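Local coordinates for Chains: A (Unidentified, PDB 6ZM9), which acts as a phage-encoded lyase that cleaves S-adenosyl methionine, probably releasing the 5'-methylthioadenosine found bound at its subunit interfaces, at residues G44-G56 / T68-L82. Numbering follows the deposited sequence.
Sequences GILPDASFVAQRG and TENSVQIIIIDLEGL. With NA (sodium ion), chain D; MTA (5'-deoxy-5'-methylthioadenosine), chain F; MTA (5'-deoxy-5'-methylthioadenosine), chain B; PRO (proline), chain E.
Q54 reaches over the backbone of the partner strand to Q73, whose NE2 donates to Q54 OE1 at 3.0 Å. That donor is tilted 34° from the carbonyl plane of Q54, and the two amide planes stand 63° apart. With CG anti to the carbonyl carbon (chi1 -47°) and an extended chain beyond it, the Q54 amide also brings NE2 within 3.1 Å of S71 OG. Next along, R55, bent at chi2 and chi3, lays its guanidinium over the E69 backbone with N70 at its edge: R55 NH1 gives N70 OD1 a 2.9 Å bond, nearly in the guanidinium plane but above the amide carbonyl plane. A water bridges R55 NH2 to T68 O, and E30 of the third subunit forms a salt bridge with the same nitrogen. Segments 49-56 and 68-77 belong to the antiparallel beta hairpin of strands 49-59 and 66-77, their axes 4.4 Å apart at closest approach, with two backbone bonds at each alternate pair from S50/I75 to G56/E69. At G56, which lacks a side chain, the ribose of 5'-methylthioadenosine comes close, its O3' 3.3 Å from G56 CA. E69 OE2 accepts from O3' at 2.6 Å, while E69 OE1 takes the bound proline's N; S71 OG hydrogen-bonds O2'. At the hairpin's opposite end, S50 OG bonds N3 and O2' of a second 5'-methylthioadenosine, while I77 N donates to N1 and I77 O accepts from N6.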
loop_
_atom_site.group_PDB
_atom_site.type_symbol
_atom_site.label_atom_id
_atom_site.label_comp_id
_atom_site.label_asym_id
_atom_site.label_seq_id
_atom_site.Cartn_x
_atom_site.Cartn_y
_atom_site.Cartn_z
ATOM N N GLY A 44 -19.379 -7.936 14.990
ATOM C CA GLY A 44 -20.598 -7.428 14.410
ATOM C C GLY A 44 -20.399 -6.402 13.324
ATOM O O GLY A 44 -21.373 -5.751 12.941
ATOM N N ILE A 45 -19.151 -6.247 12.802
ATOM C CA ILE A 45 -18.751 -5.225 11.829
ATOM C C ILE A 45 -18.629 -5.851 10.453
ATOM O O ILE A 45 -18.390 -7.056 10.316
ATOM C CB ILE A 45 -17.423 -4.595 12.312
ATOM C CG1 ILE A 45 -17.055 -3.301 11.576
ATOM C CG2 ILE A 45 -16.260 -5.530 12.105
ATOM C CD1 ILE A 45 -15.905 -2.505 12.231
ATOM N N LEU A 46 -18.812 -5.040 9.408
ATOM C CA LEU A 46 -18.577 -5.539 8.057
ATOM C C LEU A 46 -17.114 -5.948 7.924
ATOM O O LEU A 46 -16.224 -5.159 8.270
ATOM C CB LEU A 46 -18.883 -4.456 7.029
ATOM C CG LEU A 46 -20.337 -4.418 6.575
ATOM C CD1 LEU A 46 -20.511 -3.206 5.693
ATOM C CD2 LEU A 46 -20.739 -5.671 5.828
ATOM N N PRO A 47 -16.818 -7.154 7.430
ATOM C CA PRO A 47 -15.417 -7.601 7.404
ATOM C C PRO A 47 -14.602 -7.066 6.240
ATOM O O PRO A 47 -13.375 -7.280 6.223
ATOM C CB PRO A 47 -15.530 -9.127 7.313
ATOM C CG PRO A 47 -16.849 -9.401 6.777
ATOM C CD PRO A 47 -17.752 -8.247 7.108
ATOM N N ASP A 48 -15.256 -6.388 5.296
ATOM C CA ASP A 48 -14.651 -5.969 4.040
ATOM C C ASP A 48 -13.294 -5.313 4.261
ATOM O O ASP A 48 -13.128 -4.443 5.127
ATOM C CB ASP A 48 -15.606 -4.983 3.345
ATOM C CG ASP A 48 -16.989 -5.578 3.049
ATOM O OD1 ASP A 48 -17.436 -6.503 3.762
ATOM O OD2 ASP A 48 -17.623 -5.091 2.078
ATOM N N ALA A 49 -12.315 -5.728 3.455
ATOM C CA ALA A 49 -10.925 -5.329 3.652
ATOM C C ALA A 49 -10.091 -5.830 2.479
ATOM O O ALA A 49 -10.555 -6.640 1.670
ATOM C CB ALA A 49 -10.375 -5.914 4.955
ATOM N N SER A 50 -8.846 -5.362 2.424
ATOM C CA SER A 50 -7.856 -5.808 1.457
ATOM C C SER A 50 -6.666 -6.394 2.209
ATOM O O SER A 50 -6.308 -5.907 3.287
ATOM C CB SER A 50 -7.362 -4.655 0.589
ATOM O OG SER A 50 -8.420 -4.188 -0.249
ATOM N N PHE A 51 -6.039 -7.408 1.619
ATOM C CA PHE A 51 -4.922 -8.122 2.228
ATOM C C PHE A 51 -3.800 -8.210 1.198
ATOM O O PHE A 51 -3.982 -8.780 0.124
ATOM C CB PHE A 51 -5.353 -9.520 2.651
ATOM C CG PHE A 51 -6.505 -9.548 3.646
ATOM C CD1 PHE A 51 -7.802 -9.363 3.216
ATOM C CD2 PHE A 51 -6.272 -9.742 4.994
ATOM C CE1 PHE A 51 -8.849 -9.391 4.112
ATOM C CE2 PHE A 51 -7.316 -9.768 5.897
ATOM C CZ PHE A 51 -8.607 -9.605 5.452
ATOM N N VAL A 52 -2.640 -7.647 1.533
ATOM C CA VAL A 52 -1.506 -7.562 0.620
ATOM C C VAL A 52 -0.397 -8.482 1.124
ATOM O O VAL A 52 0.089 -8.330 2.251
ATOM C CB VAL A 52 -0.987 -6.117 0.540
ATOM C CG1 VAL A 52 0.221 -6.014 -0.388
ATOM C CG2 VAL A 52 -2.092 -5.173 0.091
ATOM N N ALA A 53 0.026 -9.409 0.273
ATOM C CA ALA A 53 1.178 -10.232 0.598
ATOM C C ALA A 53 2.462 -9.428 0.447
ATOM O O ALA A 53 2.609 -8.639 -0.489
ATOM C CB ALA A 53 1.230 -11.436 -0.337
ATOM N N GLN A 54 3.390 -9.649 1.369
ATOM C CA GLN A 54 4.613 -8.876 1.435
ATOM C C GLN A 54 5.763 -9.782 1.827
ATOM O O GLN A 54 5.568 -10.881 2.355
ATOM C CB GLN A 54 4.588 -7.817 2.546
ATOM C CG GLN A 54 3.349 -7.011 2.596
ATOM C CD GLN A 54 3.435 -5.884 3.596
ATOM O OE1 GLN A 54 3.184 -4.732 3.262
ATOM N NE2 GLN A 54 3.737 -6.219 4.842
ATOM N N ARG A 55 6.973 -9.288 1.593
ATOM C CA ARG A 55 8.155 -9.743 2.315
ATOM C C ARG A 55 8.418 -8.716 3.406
ATOM O O ARG A 55 8.298 -7.508 3.178
ATOM C CB ARG A 55 9.366 -9.899 1.407
ATOM C CG ARG A 55 9.176 -10.984 0.374
ATOM C CD ARG A 55 9.183 -12.387 0.975
ATOM N NE ARG A 55 10.530 -12.816 1.321
ATOM C CZ ARG A 55 10.815 -13.842 2.117
ATOM N NH1 ARG A 55 9.855 -14.548 2.694
ATOM N NH2 ARG A 55 12.084 -14.155 2.333
ATOM N N GLY A 56 8.727 -9.192 4.602
ATOM C CA GLY A 56 8.947 -8.310 5.728
ATOM C C GLY A 56 10.273 -8.606 6.393
ATOM O O GLY A 56 10.757 -9.736 6.405
ATOM N N THR A 68 13.680 -12.318 8.099
ATOM C CA THR A 68 13.020 -12.031 6.833
ATOM C C THR A 68 11.923 -13.079 6.643
ATOM O O THR A 68 12.192 -14.286 6.705
ATOM C CB THR A 68 14.022 -12.046 5.674
ATOM O OG1 THR A 68 15.085 -11.111 5.923
ATOM C CG2 THR A 68 13.359 -11.625 4.381
ATOM N N GLU A 69 10.697 -12.621 6.397
ATOM C CA GLU A 69 9.542 -13.502 6.413
ATOM C C GLU A 69 8.545 -13.056 5.351
ATOM O O GLU A 69 8.632 -11.959 4.799
ATOM C CB GLU A 69 8.842 -13.466 7.789
ATOM C CG GLU A 69 8.365 -12.062 8.186
ATOM C CD GLU A 69 7.651 -11.998 9.536
ATOM O OE1 GLU A 69 7.423 -13.048 10.178
ATOM O OE2 GLU A 69 7.311 -10.872 9.955
ATOM N N ASN A 70 7.576 -13.919 5.079
ATOM C CA ASN A 70 6.357 -13.460 4.440
ATOM C C ASN A 70 5.498 -12.758 5.486
ATOM O O ASN A 70 5.508 -13.124 6.660
ATOM C CB ASN A 70 5.568 -14.635 3.877
ATOM C CG ASN A 70 6.270 -15.323 2.739
ATOM O OD1 ASN A 70 7.067 -14.728 2.007
ATOM N ND2 ASN A 70 5.946 -16.591 2.551
ATOM N N SER A 71 4.768 -11.732 5.060
ATOM C CA SER A 71 3.875 -11.028 5.961
ATOM C C SER A 71 2.663 -10.534 5.182
ATOM O O SER A 71 2.568 -10.691 3.962
ATOM C CB SER A 71 4.575 -9.882 6.694
ATOM O OG SER A 71 5.001 -8.892 5.784
ATOM N N VAL A 72 1.714 -9.950 5.916
ATOM C CA VAL A 72 0.457 -9.484 5.349
ATOM C C VAL A 72 0.223 -8.067 5.836
ATOM O O VAL A 72 0.357 -7.788 7.033
ATOM C CB VAL A 72 -0.741 -10.367 5.755
ATOM C CG1 VAL A 72 -2.043 -9.853 5.118
ATOM C CG2 VAL A 72 -0.476 -11.802 5.371
ATOM N N GLN A 73 -0.129 -7.181 4.916
ATOM C CA GLN A 73 -0.648 -5.863 5.252
ATOM C C GLN A 73 -2.158 -5.878 5.032
ATOM O O GLN A 73 -2.623 -6.075 3.903
ATOM C CB GLN A 73 0.030 -4.795 4.393
ATOM C CG GLN A 73 -0.496 -3.393 4.660
ATOM C CD GLN A 73 0.012 -2.333 3.706
ATOM O OE1 GLN A 73 -0.554 -1.246 3.643
ATOM N NE2 GLN A 73 1.104 -2.616 3.016
ATOM N N ILE A 74 -2.914 -5.675 6.109
ATOM C CA ILE A 74 -4.369 -5.589 6.051
ATOM C C ILE A 74 -4.736 -4.122 5.923
ATOM O O ILE A 74 -4.279 -3.296 6.724
ATOM C CB ILE A 74 -5.010 -6.188 7.321
ATOM C CG1 ILE A 74 -4.457 -7.583 7.620
ATOM C CG2 ILE A 74 -6.546 -6.206 7.172
ATOM C CD1 ILE A 74 -4.980 -8.189 8.923
ATOM N N ILE A 75 -5.548 -3.792 4.917
ATOM C CA ILE A 75 -5.986 -2.420 4.662
ATOM C C ILE A 75 -7.492 -2.380 4.885
ATOM O O ILE A 75 -8.242 -3.093 4.207
ATOM C CB ILE A 75 -5.635 -1.963 3.237
ATOM C CG1 ILE A 75 -4.131 -2.079 2.999
ATOM C CG2 ILE A 75 -6.134 -0.548 2.993
ATOM C CD1 ILE A 75 -3.717 -1.929 1.539
ATOM N N ILE A 76 -7.943 -1.519 5.802
ATOM C CA ILE A 76 -9.355 -1.418 6.155
ATOM C C ILE A 76 -9.793 0.021 5.953
ATOM O O ILE A 76 -9.280 0.924 6.620
ATOM C CB ILE A 76 -9.609 -1.828 7.616
ATOM C CG1 ILE A 76 -9.292 -3.303 7.828
ATOM C CG2 ILE A 76 -11.063 -1.531 7.992
ATOM C CD1 ILE A 76 -9.221 -3.707 9.286
ATOM N N ILE A 77 -10.743 0.238 5.052
ATOM C CA ILE A 77 -11.421 1.522 4.920
ATOM C C ILE A 77 -12.786 1.390 5.588
ATOM O O ILE A 77 -13.540 0.464 5.278
ATOM C CB ILE A 77 -11.561 1.924 3.438
ATOM C CG1 ILE A 77 -10.180 2.008 2.772
ATOM C CG2 ILE A 77 -12.355 3.233 3.343
ATOM C CD1 ILE A 77 -10.244 2.154 1.303
ATOM N N ASP A 78 -13.107 2.289 6.521
ATOM C CA ASP A 78 -14.394 2.203 7.208
ATOM C C ASP A 78 -15.487 2.649 6.243
ATOM O O ASP A 78 -15.492 3.806 5.817
ATOM C CB ASP A 78 -14.396 3.107 8.443
ATOM C CG ASP A 78 -15.735 3.121 9.165
ATOM O OD1 ASP A 78 -16.478 2.122 9.033
ATOM O OD2 ASP A 78 -16.036 4.126 9.871
ATOM N N LEU A 79 -16.402 1.740 5.896
ATOM C CA LEU A 79 -17.551 2.062 5.061
ATOM C C LEU A 79 -18.844 2.216 5.857
ATOM O O LEU A 79 -19.896 2.440 5.250
ATOM C CB LEU A 79 -17.755 0.975 3.981
ATOM C CG LEU A 79 -16.563 0.688 3.074
ATOM C CD1 LEU A 79 -16.824 -0.325 1.972
ATOM C CD2 LEU A 79 -16.065 1.956 2.412
ATOM N N GLU A 80 -18.794 2.106 7.188
ATOM C CA GLU A 80 -19.996 2.128 8.008
ATOM C C GLU A 80 -20.159 3.396 8.831
ATOM O O GLU A 80 -21.105 3.483 9.626
ATOM C CB GLU A 80 -19.999 0.940 8.975
ATOM C CG GLU A 80 -19.995 -0.398 8.296
ATOM C CD GLU A 80 -20.170 -1.519 9.291
ATOM O OE1 GLU A 80 -21.309 -1.989 9.471
ATOM O OE2 GLU A 80 -19.175 -1.917 9.918
ATOM N N GLY A 81 -19.250 4.356 8.700
ATOM C CA GLY A 81 -19.363 5.612 9.412
ATOM C C GLY A 81 -19.326 5.465 10.916
ATOM O O GLY A 81 -20.168 6.030 11.623
ATOM N N LEU A 82 -18.352 4.717 11.422
ATOM C CA LEU A 82 -18.226 4.519 12.851
ATOM C C LEU A 82 -17.610 5.754 13.496
ATOM O O LEU A 82 -16.948 6.568 12.848
ATOM C CB LEU A 82 -17.333 3.318 13.149
ATOM C CG LEU A 82 -17.742 1.965 12.546
ATOM C CD1 LEU A 82 -16.744 0.885 13.012
ATOM C CD2 LEU A 82 -19.180 1.620 12.893
HETATM NA NA NA D . -16.796 -2.848 0.840
HETATM C CS MTA F . -15.011 -2.831 -3.849
HETATM S "S5'" MTA F . -14.819 -4.581 -3.950
HETATM C "C5'" MTA F . -13.192 -4.703 -4.715
HETATM C "C4'" MTA F . -12.022 -4.796 -3.756
HETATM O "O4'" MTA F . -12.005 -3.628 -2.921
HETATM C "C2'" MTA F . -11.062 -5.462 -1.700
HETATM O "O2'" MTA F . -9.736 -5.706 -2.140
HETATM C "C3'" MTA F . -12.017 -5.974 -2.783
HETATM O "O3'" MTA F . -11.588 -7.189 -3.373
HETATM C "C1'" MTA F . -11.367 -3.956 -1.694
HETATM N N9 MTA F . -12.229 -3.548 -0.594
HETATM C C8 MTA F . -13.599 -3.579 -0.522
HETATM N N7 MTA F . -14.095 -3.046 0.570
HETATM C C5 MTA F . -12.968 -2.639 1.274
HETATM C C6 MTA F . -12.805 -1.931 2.481
HETATM N N6 MTA F . -13.818 -1.482 3.235
HETATM N N1 MTA F . -11.538 -1.644 2.871
HETATM C C2 MTA F . -10.519 -2.036 2.097
HETATM N N3 MTA F . -10.553 -2.685 0.936
HETATM C C4 MTA F . -11.816 -2.960 0.571
HETATM C CS MTA B . 5.825 -6.299 13.211
HETATM S "S5'" MTA B . 6.654 -7.627 12.399
HETATM C "C5'" MTA B . 5.451 -8.053 11.127
HETATM C "C4'" MTA B . 5.627 -7.349 9.796
HETATM O "O4'" MTA B . 5.536 -5.930 10.000
HETATM C "C2'" MTA B . 6.977 -6.348 8.132
HETATM O "O2'" MTA B . 6.204 -6.678 6.989
HETATM C "C3'" MTA B . 6.958 -7.556 9.074
HETATM O "O3'" MTA B . 7.040 -8.795 8.392
HETATM C "C1'" MTA B . 6.272 -5.275 8.976
HETATM N N9 MTA B . 7.193 -4.331 9.591
HETATM C C8 MTA B . 7.888 -4.455 10.768
HETATM N N7 MTA B . 8.565 -3.385 11.111
HETATM C C5 MTA B . 8.304 -2.490 10.080
HETATM C C6 MTA B . 8.660 -1.142 9.877
HETATM N N6 MTA B . 9.389 -0.417 10.736
HETATM N N1 MTA B . 8.186 -0.531 8.762
HETATM C C2 MTA B . 7.408 -1.228 7.925
HETATM N N3 MTA B . 6.991 -2.487 8.025
HETATM C C4 MTA B . 7.473 -3.072 9.133
HETATM N N PRO E . 7.024 -12.699 12.757
HETATM C CA PRO E . 8.077 -13.273 13.595
HETATM C C PRO E . 7.627 -13.572 15.014
HETATM O O PRO E . 8.164 -14.479 15.665
HETATM C CB PRO E . 9.119 -12.157 13.627
HETATM C CG PRO E . 8.293 -10.891 13.317
HETATM C CD PRO E . 6.906 -11.254 12.988
HETATM O OXT PRO E . 6.747 -12.892 15.537
HETATM O O HOH W 1 4.715 -13.011 0.588
HETATM O O HOH W 2 13.131 -15.885 4.319
HETATM O O HOH W 3 -18.999 -1.438 -0.012
#